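Local coordinates for protein glucose-6-phosphate 1-dehydrogenase (Mycobacterium avium, PDB 4LGV) that probably oxidises glucose 6-phosphate to 6-phosphogluconolactone with a nicotinamide dinucleotide as the hydride acceptor, the first step of the pentose phosphate pathway, at residues A[40-45]-A[133-138]; A[115-120]-A[142-147]; A[241-246]-A[308-313]; A[301-306]-A[313-318]. All blocks are in the same frame, centred on the assembly; numbering follows the deposited sequence.

Interaction 1: A[40-45]-A[133-138]; sequences GDLARK and YLEMPP
Leu42 and Ala43, in the first turn of helix 41-56, press on Glu135 just past the end of strand 130-134. This is the Rossmann-type half of the enzyme: strands 32-36 and 130-134 are neighbours in its parallel sheet, and the helix leaves the first of them after a glycine-containing turn. In this family that turn belongs to the dinucleotide-binding region, with Gly40 here at the N-cap position.

The tight part is the buried carboxylate. The first torsion of Glu135, chi1 26°, lies well away from a staggered value, while the rest of the chain is extended (chi2 -176°), and together they carry the acid to the helix. Glu135 OE2 sits 3.4 Å from Ala43 CB, and its OE1 lies 3.7 Å from Leu42 CG. The polar need of OE1 is met one helical turn further on, where it hydrogen-bonds to Thr47 OG1. Leu42 also meets Tyr133 at about a right angle, through one branch at the hydroxyl. That hydroxyl is hydrogen-bonded to Glu162 and Tyr416, and Leu42 packs against it in plain van der Waals contact.

The loose side is the outer surface of the same helical turn. Asp41 and Arg44 are exposed there and pair with each other in a salt bridge, in which Arg44 NH2 donates to Asp41 OD1 at 2.7 Å, nearly in the guanidinium plane but from well above the carboxylate plane. Back inside, the branch that closes the contact is Leu42 CD2, 3.7 Å from Tyr133 OH.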
loop_
_atom_site.group_PDB
_atom_site.type_symbol
_atom_site.label_atom_id
_atom_site.label_comp_id
_atom_site.label_asym_id
_atom_site.label_seq_id
_atom_site.Cartn_x
_atom_site.Cartn_y
_atom_site.Cartn_z
ATOM N N GLY A 40 33.998 -43.026 -14.288
ATOM C CA GLY A 40 34.598 -41.691 -14.347
ATOM C C GLY A 40 34.774 -40.972 -13.014
ATOM O O GLY A 40 34.526 -41.529 -11.943
ATOM N N ASP A 41 35.270 -39.731 -13.097
ATOM C CA ASP A 41 35.646 -38.949 -11.900
ATOM C C ASP A 41 34.470 -38.595 -10.999
ATOM O O ASP A 41 34.578 -38.710 -9.775
ATOM C CB ASP A 41 36.436 -37.684 -12.242
ATOM C CG ASP A 41 37.820 -37.989 -12.830
ATOM O OD1 ASP A 41 38.420 -39.084 -12.543
ATOM O OD2 ASP A 41 38.309 -37.127 -13.607
ATOM N N LEU A 42 33.362 -38.190 -11.590
ATOM C CA LEU A 42 32.215 -37.826 -10.773
ATOM C C LEU A 42 31.669 -39.051 -10.018
ATOM O O LEU A 42 31.313 -38.953 -8.825
ATOM C CB LEU A 42 31.126 -37.139 -11.595
ATOM C CG LEU A 42 29.965 -36.580 -10.741
ATOM C CD1 LEU A 42 30.451 -35.551 -9.710
ATOM C CD2 LEU A 42 28.883 -35.980 -11.672
ATOM N N ALA A 43 31.646 -40.206 -10.682
ATOM C CA ALA A 43 31.236 -41.442 -10.003
ATOM C C ALA A 43 32.143 -41.733 -8.809
ATOM O O ALA A 43 31.681 -42.130 -7.729
ATOM C CB ALA A 43 31.237 -42.607 -10.969
ATOM N N ARG A 44 33.442 -41.517 -9.010
ATOM C CA ARG A 44 34.395 -41.756 -7.971
ATOM C C ARG A 44 34.292 -40.739 -6.836
ATOM O O ARG A 44 34.355 -41.120 -5.652
ATOM C CB ARG A 44 35.780 -41.735 -8.543
ATOM C CG ARG A 44 36.867 -42.107 -7.575
ATOM C CD ARG A 44 38.177 -42.390 -8.308
ATOM N NE ARG A 44 38.495 -41.327 -9.261
ATOM C CZ ARG A 44 38.921 -40.094 -8.935
ATOM N NH1 ARG A 44 39.122 -39.746 -7.657
ATOM N NH2 ARG A 44 39.162 -39.201 -9.899
ATOM N N LYS A 45 34.123 -39.453 -7.170
ATOM C CA LYS A 45 34.122 -38.397 -6.145
ATOM C C LYS A 45 32.780 -38.422 -5.390
ATOM O O LYS A 45 32.789 -38.369 -4.167
ATOM C CB LYS A 45 34.472 -36.996 -6.703
ATOM N N TYR A 133 21.132 -41.907 -16.238
ATOM C CA TYR A 133 21.926 -40.829 -15.652
ATOM C C TYR A 133 23.265 -40.749 -16.352
ATOM O O TYR A 133 24.059 -41.693 -16.308
ATOM C CB TYR A 133 22.103 -41.089 -14.143
ATOM C CG TYR A 133 23.001 -40.114 -13.457
ATOM C CD1 TYR A 133 22.907 -38.757 -13.719
ATOM C CD2 TYR A 133 23.927 -40.527 -12.530
ATOM C CE1 TYR A 133 23.722 -37.843 -13.092
ATOM C CE2 TYR A 133 24.745 -39.621 -11.898
ATOM C CZ TYR A 133 24.624 -38.274 -12.173
ATOM O OH TYR A 133 25.442 -37.337 -11.562
ATOM N N LEU A 134 23.503 -39.637 -17.039
ATOM C CA LEU A 134 24.673 -39.521 -17.892
ATOM C C LEU A 134 25.758 -38.691 -17.242
ATOM O O LEU A 134 25.725 -37.482 -17.331
ATOM C CB LEU A 134 24.298 -38.925 -19.251
ATOM C CG LEU A 134 23.041 -39.494 -19.924
ATOM C CD1 LEU A 134 22.921 -38.939 -21.340
ATOM C CD2 LEU A 134 22.992 -40.995 -19.982
ATOM N N GLU A 135 26.721 -39.352 -16.610
ATOM C CA GLU A 135 27.873 -38.641 -16.071
ATOM C C GLU A 135 29.025 -38.867 -17.037
ATOM O O GLU A 135 30.002 -39.507 -16.742
ATOM C CB GLU A 135 28.247 -39.034 -14.638
ATOM C CG GLU A 135 27.851 -40.432 -14.199
ATOM C CD GLU A 135 28.192 -40.664 -12.750
ATOM O OE1 GLU A 135 28.420 -39.666 -12.010
ATOM O OE2 GLU A 135 28.281 -41.832 -12.365
ATOM N N MET A 136 28.884 -38.283 -18.198
ATOM C CA MET A 136 29.857 -38.460 -19.263
ATOM C C MET A 136 30.140 -37.116 -19.897
ATOM O O MET A 136 29.417 -36.135 -19.658
ATOM C CB MET A 136 29.364 -39.511 -20.255
ATOM C CG MET A 136 30.007 -40.851 -19.930
ATOM S SD MET A 136 29.371 -42.078 -21.022
ATOM C CE MET A 136 30.567 -43.407 -21.085
ATOM N N PRO A 137 31.212 -37.054 -20.692
ATOM C CA PRO A 137 31.461 -35.832 -21.447
ATOM C C PRO A 137 30.234 -35.350 -22.238
ATOM O O PRO A 137 29.471 -36.148 -22.773
ATOM C CB PRO A 137 32.562 -36.243 -22.393
ATOM C CG PRO A 137 33.292 -37.311 -21.659
ATOM C CD PRO A 137 32.217 -38.092 -20.967
ATOM N N PRO A 138 29.999 -34.044 -22.255
ATOM C CA PRO A 138 28.786 -33.524 -22.898
ATOM C C PRO A 138 28.657 -33.803 -24.384
ATOM O O PRO A 138 27.527 -33.908 -24.896
ATOM C CB PRO A 138 28.879 -32.006 -22.652
ATOM C CG PRO A 138 30.320 -31.754 -22.330
ATOM C CD PRO A 138 30.741 -32.973 -21.565
#

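Interaction 2: A[115-120]-A[142-147]; sequences GLYSEL and APIVEN
Tyr117 of helix 114-123 lays its ring over Asn147 of helix 141-150 and brings its hydroxyl to Ile144 one turn earlier. With CG placed opposite the carbonyl carbon (chi1 -62°), CB sends the ring across the gap. CG, CD1 and CD2 pass over Asn147 CB. Further out the approach tightens: Tyr117 CZ and CE1 are each 3.4 Å from Asn147 CB, and CE2 is near that CB and the carbonyl O of Ile144. Asn147 CB sits almost above the ring centre, 13° off the normal, a CH-pi contact. Leu116 CD2 covers the opposite face, so the ring is sandwiched.

At the tip, Tyr117 OH lies 3.5 Å from Ile144 CA and 3.6 Å from Ile144 CG1, and it hydrogen-bonds to Val111 O. The amide plane of Asn147 is turned only 14° from that of the ring. Asn147 ND2 turns back to Pro143 O at 2.9 Å, and the backbone N of Asn147 reaches that oxygen from the opposite face of the carbonyl, anchoring the amide.

Leu116, Tyr117 and Ile144 all touch Phe36 of strand 32-36. The arrangement is helix-on-helix packing above the parallel sheet of a Rossmann-type domain, with strand 130-134 linking the two helices.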
loop_
_atom_site.group_PDB
_atom_site.type_symbol
_atom_site.label_atom_id
_atom_site.label_comp_id
_atom_site.label_asym_id
_atom_site.label_seq_id
_atom_site.Cartn_x
_atom_site.Cartn_y
_atom_site.Cartn_z
ATOM N N GLY A 115 25.665 -51.887 -30.833
ATOM C CA GLY A 115 25.760 -53.151 -30.081
ATOM C C GLY A 115 25.596 -53.006 -28.569
ATOM O O GLY A 115 25.002 -53.847 -27.905
ATOM N N LEU A 116 26.130 -51.924 -28.011
ATOM C CA LEU A 116 26.011 -51.691 -26.588
ATOM C C LEU A 116 24.530 -51.605 -26.193
ATOM O O LEU A 116 24.118 -52.147 -25.173
ATOM C CB LEU A 116 26.743 -50.412 -26.224
ATOM C CG LEU A 116 26.715 -50.007 -24.718
ATOM C CD1 LEU A 116 28.022 -49.376 -24.290
ATOM C CD2 LEU A 116 25.640 -48.972 -24.490
ATOM N N TYR A 117 23.735 -50.951 -27.038
ATOM C CA TYR A 117 22.335 -50.680 -26.765
ATOM C C TYR A 117 21.456 -51.911 -26.949
ATOM O O TYR A 117 20.452 -52.069 -26.262
ATOM C CB TYR A 117 21.889 -49.471 -27.591
ATOM C CG TYR A 117 22.675 -48.240 -27.208
ATOM C CD1 TYR A 117 23.908 -47.969 -27.790
ATOM C CD2 TYR A 117 22.224 -47.375 -26.220
ATOM C CE1 TYR A 117 24.654 -46.874 -27.418
ATOM C CE2 TYR A 117 22.966 -46.259 -25.851
ATOM C CZ TYR A 117 24.177 -46.015 -26.457
ATOM O OH TYR A 117 24.979 -44.937 -26.108
ATOM N N SER A 118 21.810 -52.771 -27.898
ATOM C CA SER A 118 21.160 -54.078 -28.036
ATOM C C SER A 118 21.363 -54.882 -26.774
ATOM O O SER A 118 20.447 -55.539 -26.281
ATOM C CB SER A 118 21.752 -54.894 -29.203
ATOM O OG SER A 118 21.584 -54.187 -30.397
ATOM N N GLU A 119 22.590 -54.882 -26.293
ATOM C CA GLU A 119 22.899 -55.540 -25.021
ATOM C C GLU A 119 22.121 -54.939 -23.822
ATOM O O GLU A 119 21.535 -55.653 -22.995
ATOM C CB GLU A 119 24.397 -55.422 -24.765
ATOM C CG GLU A 119 25.157 -56.713 -24.898
ATOM C CD GLU A 119 26.590 -56.550 -24.402
ATOM O OE1 GLU A 119 27.362 -55.812 -25.074
ATOM O OE2 GLU A 119 26.908 -57.132 -23.327
ATOM N N LEU A 120 22.082 -53.623 -23.769
ATOM C CA LEU A 120 21.296 -52.918 -22.755
ATOM C C LEU A 120 19.832 -53.297 -22.850
ATOM O O LEU A 120 19.149 -53.422 -21.844
ATOM C CB LEU A 120 21.462 -51.414 -22.961
ATOM C CG LEU A 120 21.024 -50.470 -21.851
ATOM C CD1 LEU A 120 21.595 -50.867 -20.497
ATOM C CD2 LEU A 120 21.424 -49.047 -22.204
ATOM N N ALA A 142 24.074 -36.398 -26.690
ATOM C CA ALA A 142 23.149 -36.560 -27.805
ATOM C C ALA A 142 23.340 -37.922 -28.452
ATOM O O ALA A 142 22.366 -38.624 -28.699
ATOM C CB ALA A 142 23.321 -35.441 -28.809
ATOM N N PRO A 143 24.594 -38.321 -28.685
ATOM C CA PRO A 143 24.773 -39.654 -29.263
ATOM C C PRO A 143 24.168 -40.779 -28.425
ATOM O O PRO A 143 23.600 -41.703 -28.989
ATOM C CB PRO A 143 26.299 -39.794 -29.355
ATOM C CG PRO A 143 26.789 -38.402 -29.561
ATOM C CD PRO A 143 25.852 -37.536 -28.736
ATOM N N ILE A 144 24.292 -40.701 -27.096
ATOM C CA ILE A 144 23.723 -41.711 -26.217
ATOM C C ILE A 144 22.192 -41.719 -26.316
ATOM O O ILE A 144 21.549 -42.762 -26.451
ATOM C CB ILE A 144 24.144 -41.455 -24.753
ATOM C CG1 ILE A 144 25.623 -41.752 -24.580
ATOM C CG2 ILE A 144 23.330 -42.333 -23.807
ATOM C CD1 ILE A 144 26.226 -41.246 -23.293
ATOM N N VAL A 145 21.602 -40.544 -26.214
ATOM C CA VAL A 145 20.136 -40.412 -26.225
ATOM C C VAL A 145 19.564 -40.820 -27.597
ATOM O O VAL A 145 18.534 -41.496 -27.702
ATOM C CB VAL A 145 19.749 -38.973 -25.875
ATOM C CG1 VAL A 145 18.301 -38.703 -26.225
ATOM C CG2 VAL A 145 19.948 -38.724 -24.392
ATOM N N GLU A 146 20.258 -40.437 -28.649
ATOM C CA GLU A 146 19.871 -40.855 -30.016
ATOM C C GLU A 146 19.965 -42.361 -30.170
ATOM O O GLU A 146 19.119 -42.968 -30.800
ATOM C CB GLU A 146 20.724 -40.141 -31.052
ATOM C CG GLU A 146 20.229 -38.712 -31.264
ATOM C CD GLU A 146 21.246 -37.775 -31.894
ATOM O OE1 GLU A 146 22.374 -38.198 -32.198
ATOM O OE2 GLU A 146 20.900 -36.581 -32.046
ATOM N N ASN A 147 20.970 -42.972 -29.557
ATOM C CA ASN A 147 21.095 -44.426 -29.569
ATOM C C ASN A 147 20.066 -45.127 -28.710
ATOM O O ASN A 147 19.585 -46.211 -29.064
ATOM C CB ASN A 147 22.500 -44.856 -29.141
ATOM C CG ASN A 147 23.454 -45.011 -30.333
ATOM O OD1 ASN A 147 23.313 -45.935 -31.126
ATOM N ND2 ASN A 147 24.345 -44.048 -30.515
#

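Interaction 3: A[241-246]-A[308-313]; sequences FYDAVG and GVAKDS
Asp243 OD1 is held by two hydroxyls. Ser313 OG donates to Asp243 OD1 at 2.5 Å, a short bond that arrives at the syn lone pair, and Tyr303 OH forms a second hydrogen bond with the same oxygen. The other carboxylate oxygen, Asp243 OD2, takes the backbone N-H of Ala310; that bond is nearly straight (166°) but weak, with Ala310 N at 3.3 Å.

The aspartate gets there because its CG stands opposite the backbone N (chi1 -159°), pointing the acid out from helix 239-243 into the loop that joins strands 295-300 and 318-323. The loop is folded to receive it. Ala310 to Ser313 make a type I beta turn, closed by Ser313 N on Ala310 O at 3.0 Å, so the amide at its start and the hydroxyl at its end both face the carboxylate. Val309 crosses the aspartate at about a right angle and sets Val309 CG1 3.7 Å from Asp243 OD1. The methyl of Ala310 lies more loosely beside OD2.

Asp243 also works through its main chain, since its carbonyl O is hydrogen-bonded to Thr315 OG1, beyond the turn. One residue of a short helix thus ties down both arms of a surface loop. Neutral donors, two hydroxyls and an amide, surround the carboxylate, a setting that would be expected to stabilise the ionised form.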
loop_
_atom_site.group_PDB
_atom_site.type_symbol
_atom_site.label_atom_id
_atom_site.label_comp_id
_atom_site.label_asym_id
_atom_site.label_seq_id
_atom_site.Cartn_x
_atom_site.Cartn_y
_atom_site.Cartn_z
ATOM N N PHE A 241 39.175 -28.184 -16.570
ATOM C CA PHE A 241 37.714 -28.038 -16.759
ATOM C C PHE A 241 37.228 -26.661 -16.336
ATOM O O PHE A 241 36.592 -25.962 -17.130
ATOM C CB PHE A 241 36.946 -29.161 -16.046
ATOM C CG PHE A 241 37.237 -30.530 -16.623
ATOM C CD1 PHE A 241 36.597 -30.962 -17.784
ATOM C CD2 PHE A 241 38.212 -31.373 -16.042
ATOM C CE1 PHE A 241 36.892 -32.214 -18.336
ATOM C CE2 PHE A 241 38.501 -32.629 -16.583
ATOM C CZ PHE A 241 37.841 -33.047 -17.734
ATOM N N TYR A 242 37.621 -26.226 -15.146
ATOM C CA TYR A 242 37.245 -24.889 -14.684
ATOM C C TYR A 242 37.740 -23.775 -15.622
ATOM O O TYR A 242 36.991 -22.826 -15.929
ATOM C CB TYR A 242 37.723 -24.619 -13.268
ATOM C CG TYR A 242 37.083 -23.390 -12.697
ATOM C CD1 TYR A 242 37.660 -22.144 -12.872
ATOM C CD2 TYR A 242 35.856 -23.457 -12.037
ATOM C CE1 TYR A 242 37.053 -20.989 -12.387
ATOM C CE2 TYR A 242 35.228 -22.306 -11.550
ATOM C CZ TYR A 242 35.825 -21.076 -11.719
ATOM O OH TYR A 242 35.269 -19.933 -11.219
ATOM N N ASP A 243 38.963 -23.915 -16.134
ATOM C CA ASP A 243 39.566 -22.862 -16.980
ATOM C C ASP A 243 38.803 -22.607 -18.276
ATOM O O ASP A 243 38.958 -21.542 -18.886
ATOM C CB ASP A 243 41.012 -23.194 -17.324
ATOM C CG ASP A 243 41.824 -21.969 -17.730
ATOM O OD1 ASP A 243 41.589 -20.867 -17.155
ATOM O OD2 ASP A 243 42.743 -22.122 -18.570
ATOM N N ALA A 244 38.026 -23.598 -18.713
ATOM C CA ALA A 244 37.165 -23.457 -19.897
ATOM C C ALA A 244 35.734 -22.958 -19.539
ATOM O O ALA A 244 34.933 -22.721 -20.425
ATOM C CB ALA A 244 37.064 -24.806 -20.606
ATOM N N VAL A 245 35.426 -22.855 -18.248
ATOM C CA VAL A 245 34.075 -22.539 -17.785
ATOM C C VAL A 245 34.027 -21.132 -17.190
ATOM O O VAL A 245 33.426 -20.224 -17.789
ATOM C CB VAL A 245 33.645 -23.591 -16.765
ATOM C CG1 VAL A 245 32.323 -23.217 -16.140
ATOM C CG2 VAL A 245 33.550 -24.973 -17.431
ATOM N N GLY A 246 34.671 -20.934 -16.035
ATOM C CA GLY A 246 34.707 -19.624 -15.405
ATOM C C GLY A 246 33.502 -19.422 -14.484
ATOM O O GLY A 246 32.485 -20.086 -14.626
ATOM N N GLY A 308 46.587 -27.760 -15.088
ATOM C CA GLY A 308 45.548 -27.687 -16.124
ATOM C C GLY A 308 45.176 -26.272 -16.543
ATOM O O GLY A 308 44.554 -26.081 -17.570
ATOM N N VAL A 309 45.539 -25.273 -15.751
ATOM C CA VAL A 309 45.222 -23.887 -16.089
ATOM C C VAL A 309 46.363 -23.286 -16.921
ATOM O O VAL A 309 47.524 -23.369 -16.539
ATOM C CB VAL A 309 45.020 -23.025 -14.819
ATOM C CG1 VAL A 309 44.693 -21.594 -15.190
ATOM C CG2 VAL A 309 43.926 -23.594 -13.918
ATOM N N ALA A 310 46.006 -22.660 -18.047
ATOM C CA ALA A 310 46.965 -21.996 -18.923
ATOM C C ALA A 310 47.636 -20.813 -18.224
ATOM O O ALA A 310 46.982 -20.051 -17.482
ATOM C CB ALA A 310 46.290 -21.539 -20.206
ATOM N N LYS A 311 48.945 -20.662 -18.485
ATOM C CA LYS A 311 49.796 -19.708 -17.760
ATOM C C LYS A 311 49.327 -18.268 -18.010
ATOM O O LYS A 311 49.473 -17.401 -17.154
ATOM C CB LYS A 311 51.288 -19.886 -18.118
ATOM N N ASP A 312 48.730 -18.042 -19.178
ATOM C CA ASP A 312 48.181 -16.733 -19.551
ATOM C C ASP A 312 46.619 -16.678 -19.511
ATOM O O ASP A 312 46.016 -15.852 -20.171
ATOM C CB ASP A 312 48.691 -16.385 -20.954
ATOM C CG ASP A 312 48.275 -17.416 -22.001
ATOM O OD1 ASP A 312 47.756 -18.492 -21.602
ATOM O OD2 ASP A 312 48.472 -17.144 -23.206
ATOM N N SER A 313 45.975 -17.573 -18.764
ATOM C CA SER A 313 44.497 -17.616 -18.702
ATOM C C SER A 313 43.872 -16.268 -18.357
ATOM O O SER A 313 44.335 -15.580 -17.457
ATOM C CB SER A 313 44.031 -18.615 -17.641
ATOM O OG SER A 313 42.618 -18.614 -17.536
#

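Interaction 4: A[301-306]-A[313-318]; sequences RGYTEV and STTETY
The ring of Tyr303 carries the methyl of Thr317 on one face and has the Ser313 hydroxyl at its edge. Both segments belong to the long connection between the antiparallel neighbours 295-300 and 318-323 in the mixed beta sheet of the enzyme's C-terminal domain; Tyr303 opens a short 3-10 turn at one end, and 313-318 brings the chain back into the sheet.

Thr317 CG2 is 3.8 Å from the centroid of the Tyr303 ring and 19° off its normal, displaced toward the rim by CD1 and CE1, a CH-pi contact. The two side chains run antiparallel alongside one another. Because chi1 of Thr317 is 60°, OG1 occupies the position between backbone N and carbonyl carbon and the methyl is the branch that meets the ring. That OG1 is engaged elsewhere, with Tyr457 OH and Tyr300 N. Thr317 and Tyr318 together face Gly298 in a classic beta bulge, where the returning chain joins its strand.

In the ring plane, Ser313 OG comes to 3.7 Å from Tyr303 CE2. Ser313 OG, which is bonded to Asp243, accepts from Thr315 N at 3.0 Å (162°), an ST turn; the two bonds fix the hydroxyl at this edge. At the far end of the ring, Tyr303 OH has Asp243 as its hydrogen-bond partner. Thr315 directs its own hydroxyl to the backbone of that aspartate, and its methyl flanks the phenol, with Thr315 CG2 3.8 Å from Tyr303 OH.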
loop_
_atom_site.group_PDB
_atom_site.type_symbol
_atom_site.label_atom_id
_atom_site.label_comp_id
_atom_site.label_asym_id
_atom_site.label_seq_id
_atom_site.Cartn_x
_atom_site.Cartn_y
_atom_site.Cartn_z
ATOM N N ARG A 301 45.206 -14.660 -7.285
ATOM C CA ARG A 301 46.653 -14.819 -7.450
ATOM C C ARG A 301 47.018 -16.246 -7.064
ATOM O O ARG A 301 46.692 -16.716 -5.958
ATOM C CB ARG A 301 47.431 -13.810 -6.601
ATOM N N GLY A 302 47.658 -16.944 -8.005
ATOM C CA GLY A 302 47.943 -18.378 -7.846
ATOM C C GLY A 302 47.113 -19.275 -8.745
ATOM O O GLY A 302 47.416 -20.447 -8.898
ATOM N N TYR A 303 46.040 -18.729 -9.317
ATOM C CA TYR A 303 45.132 -19.506 -10.163
ATOM C C TYR A 303 45.854 -20.077 -11.369
ATOM O O TYR A 303 45.641 -21.228 -11.720
ATOM C CB TYR A 303 43.942 -18.651 -10.620
ATOM C CG TYR A 303 43.079 -19.322 -11.658
ATOM C CD1 TYR A 303 42.306 -20.432 -11.345
ATOM C CD2 TYR A 303 43.040 -18.840 -12.958
ATOM C CE1 TYR A 303 41.522 -21.057 -12.303
ATOM C CE2 TYR A 303 42.263 -19.454 -13.920
ATOM C CZ TYR A 303 41.509 -20.564 -13.585
ATOM O OH TYR A 303 40.742 -21.153 -14.555
ATOM N N THR A 304 46.716 -19.266 -11.980
ATOM C CA THR A 304 47.475 -19.685 -13.132
ATOM C C THR A 304 48.510 -20.799 -12.831
ATOM O O THR A 304 48.961 -21.451 -13.764
ATOM C CB THR A 304 48.231 -18.514 -13.774
ATOM O OG1 THR A 304 48.969 -17.828 -12.755
ATOM C CG2 THR A 304 47.264 -17.558 -14.440
ATOM N N GLU A 305 48.845 -21.036 -11.564
ATOM C CA GLU A 305 49.744 -22.140 -11.200
ATOM C C GLU A 305 48.974 -23.442 -10.855
ATOM O O GLU A 305 49.575 -24.455 -10.524
ATOM C CB GLU A 305 50.718 -21.722 -10.066
ATOM N N VAL A 306 47.648 -23.433 -10.954
ATOM C CA VAL A 306 46.850 -24.649 -10.755
ATOM C C VAL A 306 47.029 -25.595 -11.966
ATOM O O VAL A 306 46.842 -25.197 -13.121
ATOM C CB VAL A 306 45.357 -24.310 -10.548
ATOM C CG1 VAL A 306 44.477 -25.563 -10.549
ATOM C CG2 VAL A 306 45.162 -23.529 -9.258
ATOM N N SER A 313 45.975 -17.573 -18.764
ATOM C CA SER A 313 44.497 -17.616 -18.702
ATOM C C SER A 313 43.872 -16.268 -18.357
ATOM O O SER A 313 44.335 -15.580 -17.457
ATOM C CB SER A 313 44.031 -18.615 -17.641
ATOM O OG SER A 313 42.618 -18.614 -17.536
ATOM N N THR A 314 42.805 -15.904 -19.048
ATOM C CA THR A 314 42.004 -14.745 -18.642
ATOM C C THR A 314 40.643 -15.196 -18.100
ATOM O O THR A 314 39.710 -14.402 -18.056
ATOM C CB THR A 314 41.803 -13.742 -19.792
ATOM O OG1 THR A 314 41.249 -14.432 -20.916
ATOM C CG2 THR A 314 43.151 -13.092 -20.177
ATOM N N THR A 315 40.539 -16.461 -17.685
ATOM C CA THR A 315 39.303 -17.002 -17.086
ATOM C C THR A 315 39.098 -16.427 -15.684
ATOM O O THR A 315 40.050 -16.322 -14.892
ATOM C CB THR A 315 39.349 -18.532 -17.013
ATOM O OG1 THR A 315 39.492 -19.055 -18.336
ATOM C CG2 THR A 315 38.095 -19.082 -16.399
ATOM N N GLU A 316 37.856 -16.044 -15.385
ATOM C CA GLU A 316 37.543 -15.387 -14.097
ATOM C C GLU A 316 37.211 -16.441 -13.070
ATOM O O GLU A 316 36.539 -17.418 -13.352
ATOM C CB GLU A 316 36.407 -14.367 -14.262
ATOM C CG GLU A 316 34.941 -14.911 -14.326
ATOM C CD GLU A 316 34.558 -15.577 -15.643
ATOM O OE1 GLU A 316 35.416 -15.687 -16.552
ATOM O OE2 GLU A 316 33.390 -16.023 -15.762
ATOM N N THR A 317 37.737 -16.262 -11.868
ATOM C CA THR A 317 37.327 -17.045 -10.721
ATOM C C THR A 317 36.378 -16.238 -9.849
ATOM O O THR A 317 35.951 -16.733 -8.815
ATOM C CB THR A 317 38.536 -17.429 -9.847
ATOM O OG1 THR A 317 39.175 -16.232 -9.377
ATOM C CG2 THR A 317 39.517 -18.273 -10.619
ATOM N N TYR A 318 36.116 -14.986 -10.224
ATOM C CA TYR A 318 35.265 -14.057 -9.452
ATOM C C TYR A 318 34.517 -13.165 -10.411
ATOM O O TYR A 318 35.071 -12.788 -11.439
ATOM C CB TYR A 318 36.100 -13.157 -8.548
ATOM C CG TYR A 318 35.351 -12.035 -7.833
ATOM C CD1 TYR A 318 34.994 -10.866 -8.507
ATOM C CD2 TYR A 318 35.039 -12.126 -6.487
ATOM C CE1 TYR A 318 34.325 -9.838 -7.869
ATOM C CE2 TYR A 318 34.353 -11.101 -5.835
ATOM C CZ TYR A 318 33.986 -9.959 -6.532
ATOM O OH TYR A 318 33.341 -8.911 -5.921
#

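In the fold
Interactions 1 and 2 belong to the Rossmann-type domain and are both buried. They share the surroundings of strand 130-134 and touch directly, Met136 SD lying 4.0 Å from Ile144 CD1; one sets a helix against a strand end through a carboxylate and aliphatic groups, the other joins two helices through a ring. Interactions 3 and 4 lie in the other domain, with centres about 7 Å apart, and work on one loop of the large sheet. They share Ser313. There the outer contact, interaction 3, is built on hydrogen bonds to an acid, whereas the more buried 301-306 with 313-318 relies on ring packing. Centres of interactions 2 and 4 are about 39 Å apart.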